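2-hydroxyethylphosphonate dioxygenase (Streptomyces viridochromogenes, PDB 4YAR) uses non-heme iron and dioxygen to convert 2-hydroxyethylphosphonate to hydroxymethylphosphonate and formate during bialaphos biosynthesis. Local coordinates at residues Gly128-Ala133 against Ala199-Ser204. The protein carries 1 engineered substitution. Numbering follows the deposited sequence.
Sequences GHLEPA and AQSNIS. With CD (cadmium ion), chain B; CD (cadmium ion), chain E.
The metal-binding loop that leads into strand 133-140 packs, through Leu130, Glu131 and Pro132, on the segment joining strand 192-198 to helix 204-210, whose Ala199, Ser201 and Ser204 meet it. The two strands are antiparallel neighbours in one sheet, and their pairing continues one step past the strand ends: Ala199 N donates to Pro132 O (3.3 Å). Beyond this bond, side chains of 128-133 pack on the backbone and side chains of 199-204. The carbonyl oxygen of Ala199 lies against aliphatic carbon, with Glu131 CG 3.4 Å from Ala199 O and the Pro132 ring touching the same oxygen through CD. Leu130 has CG anti to its backbone N (chi1 178°), and its branched end rests on Ser201, CG standing 3.6 Å from both CB and OG of that serine. Both methyls also touch Ser201; Leu130 CD1 reaches Ile203 CG2 at 4.1 Å, the two side chains crossing at about a right angle, and CD2 the CB and OG of Ser204. Ser201 OG also accepts a weak capping bond from Ile203 N at the turn into the helix, so one small side chain serves both the leucine and the turn. The carboxylate of Glu131 points elsewhere and chelates a cadmium ion in this crystal through OE1 and OE2. His129, an experimentally established iron ligand, here binds another cadmium ion, NE2 to metal 2.3 Å, with His182 and four waters completing the shell. The other ring nitrogen, ND1, donates a weak bond to Glu131 O (2.9 Å, 126° at the hydrogen). The metal ligand is thus tied, if weakly, to the backbone of the very residue whose side-chain carbons pack on Ala199 O, which links the iron site to this seam, where carbon packs largely on carbonyl and hydroxyl oxygen.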
loop_
_atom_site.group_PDB
_atom_site.type_symbol
_atom_site.label_atom_id
_atom_site.label_comp_id
_atom_site.label_asym_id
_atom_site.label_seq_id
_atom_site.Cartn_x
_atom_site.Cartn_y
_atom_site.Cartn_z
ATOM N N GLY A 128 -9.509 15.898 -1.394
ATOM C CA GLY A 128 -9.516 14.403 -1.492
ATOM C C GLY A 128 -8.323 13.938 -2.327
ATOM O O GLY A 128 -7.721 14.729 -3.015
ATOM N N HIS A 129 -7.978 12.665 -2.289
ATOM C CA HIS A 129 -6.859 12.134 -3.026
ATOM C C HIS A 129 -7.133 10.668 -3.321
ATOM O O HIS A 129 -7.967 10.048 -2.685
ATOM C CB HIS A 129 -5.535 12.337 -2.279
ATOM C CG HIS A 129 -5.587 12.054 -0.820
ATOM N ND1 HIS A 129 -5.683 10.782 -0.321
ATOM C CD2 HIS A 129 -5.479 12.878 0.258
ATOM C CE1 HIS A 129 -5.710 10.831 0.998
ATOM N NE2 HIS A 129 -5.588 12.093 1.376
ATOM N N LEU A 130 -6.490 10.126 -4.314
ATOM C CA LEU A 130 -6.749 8.759 -4.724
ATOM C C LEU A 130 -6.447 7.775 -3.609
ATOM O O LEU A 130 -7.213 6.837 -3.374
ATOM C CB LEU A 130 -5.862 8.404 -5.877
ATOM C CG LEU A 130 -5.942 6.977 -6.450
ATOM C CD1 LEU A 130 -7.373 6.646 -6.844
ATOM C CD2 LEU A 130 -4.951 6.881 -7.587
ATOM N N GLU A 131 -5.333 8.004 -2.934
ATOM C CA GLU A 131 -4.894 7.080 -1.899
ATOM C C GLU A 131 -5.871 6.932 -0.738
ATOM O O GLU A 131 -6.373 7.934 -0.145
ATOM C CB GLU A 131 -3.513 7.453 -1.406
ATOM C CG GLU A 131 -2.443 7.274 -2.448
ATOM C CD GLU A 131 -2.439 8.329 -3.555
ATOM O OE1 GLU A 131 -3.030 9.416 -3.373
ATOM O OE2 GLU A 131 -1.860 8.000 -4.598
ATOM N N PRO A 132 -6.062 5.665 -0.321
ATOM C CA PRO A 132 -6.802 5.412 0.914
ATOM C C PRO A 132 -5.841 5.687 2.090
ATOM O O PRO A 132 -4.628 5.720 1.881
ATOM C CB PRO A 132 -7.122 3.925 0.789
ATOM C CG PRO A 132 -6.022 3.351 -0.006
ATOM C CD PRO A 132 -5.425 4.445 -0.848
ATOM N N ALA A 133 -6.353 5.964 3.271
ATOM C CA ALA A 133 -5.471 6.190 4.431
ATOM C C ALA A 133 -6.059 5.621 5.718
ATOM O O ALA A 133 -7.270 5.599 5.894
ATOM C CB ALA A 133 -5.199 7.660 4.606
ATOM N N ALA A 199 -1.659 4.376 1.842
ATOM C CA ALA A 199 -0.998 3.258 1.164
ATOM C C ALA A 199 -1.018 3.634 -0.296
ATOM O O ALA A 199 -1.848 4.426 -0.697
ATOM C CB ALA A 199 -1.794 1.989 1.388
ATOM N N GLN A 200 -0.206 2.938 -1.090
ATOM C CA GLN A 200 -0.321 2.984 -2.573
ATOM C C GLN A 200 -1.691 2.583 -3.006
ATOM O O GLN A 200 -2.294 1.685 -2.457
ATOM C CB GLN A 200 0.751 2.085 -3.239
ATOM C CG GLN A 200 0.408 0.578 -3.392
ATOM C CD GLN A 200 0.149 -0.209 -2.083
ATOM O OE1 GLN A 200 0.616 0.150 -0.975
ATOM N NE2 GLN A 200 -0.564 -1.336 -2.226
ATOM N N SER A 201 -2.227 3.264 -4.010
ATOM C CA SER A 201 -3.479 2.864 -4.617
ATOM C C SER A 201 -3.158 1.739 -5.608
ATOM O O SER A 201 -2.320 1.858 -6.470
ATOM C CB SER A 201 -4.129 3.997 -5.379
ATOM O OG SER A 201 -5.234 3.516 -6.081
ATOM N N ASN A 202 -3.833 0.633 -5.480
ATOM C CA ASN A 202 -3.584 -0.460 -6.393
ATOM C C ASN A 202 -4.272 -0.308 -7.723
ATOM O O ASN A 202 -4.095 -1.173 -8.574
ATOM C CB ASN A 202 -4.016 -1.819 -5.755
ATOM C CG ASN A 202 -3.086 -2.237 -4.624
ATOM O OD1 ASN A 202 -1.879 -2.096 -4.743
ATOM N ND2 ASN A 202 -3.633 -2.771 -3.546
ATOM N N ILE A 203 -5.102 0.725 -7.868
ATOM C CA ILE A 203 -5.807 0.999 -9.149
ATOM C C ILE A 203 -4.966 2.055 -9.911
ATOM O O ILE A 203 -5.197 2.397 -11.089
ATOM C CB ILE A 203 -7.285 1.402 -8.833
ATOM C CG1 ILE A 203 -8.164 1.331 -10.063
ATOM C CG2 ILE A 203 -7.388 2.744 -8.136
ATOM C CD1 ILE A 203 -8.394 -0.115 -10.467
ATOM N N SER A 204 -3.928 2.543 -9.249
ATOM C CA SER A 204 -3.142 3.594 -9.847
ATOM C C SER A 204 -2.461 3.214 -11.174
ATOM O O SER A 204 -2.473 4.040 -12.112
ATOM C CB SER A 204 -2.092 4.143 -8.884
ATOM O OG SER A 204 -1.615 5.334 -9.450
HETATM CD CD CD B . -5.470 13.023 3.482
HETATM CD CD CD E . -2.020 10.355 -5.290
HETATM O O HOH W 1 -3.371 12.474 3.807
HETATM O O HOH W 2 -5.250 13.595 5.889
HETATM O O HOH W 3 -5.218 10.764 4.089
HETATM O O HOH W 4 -4.856 15.138 2.597
#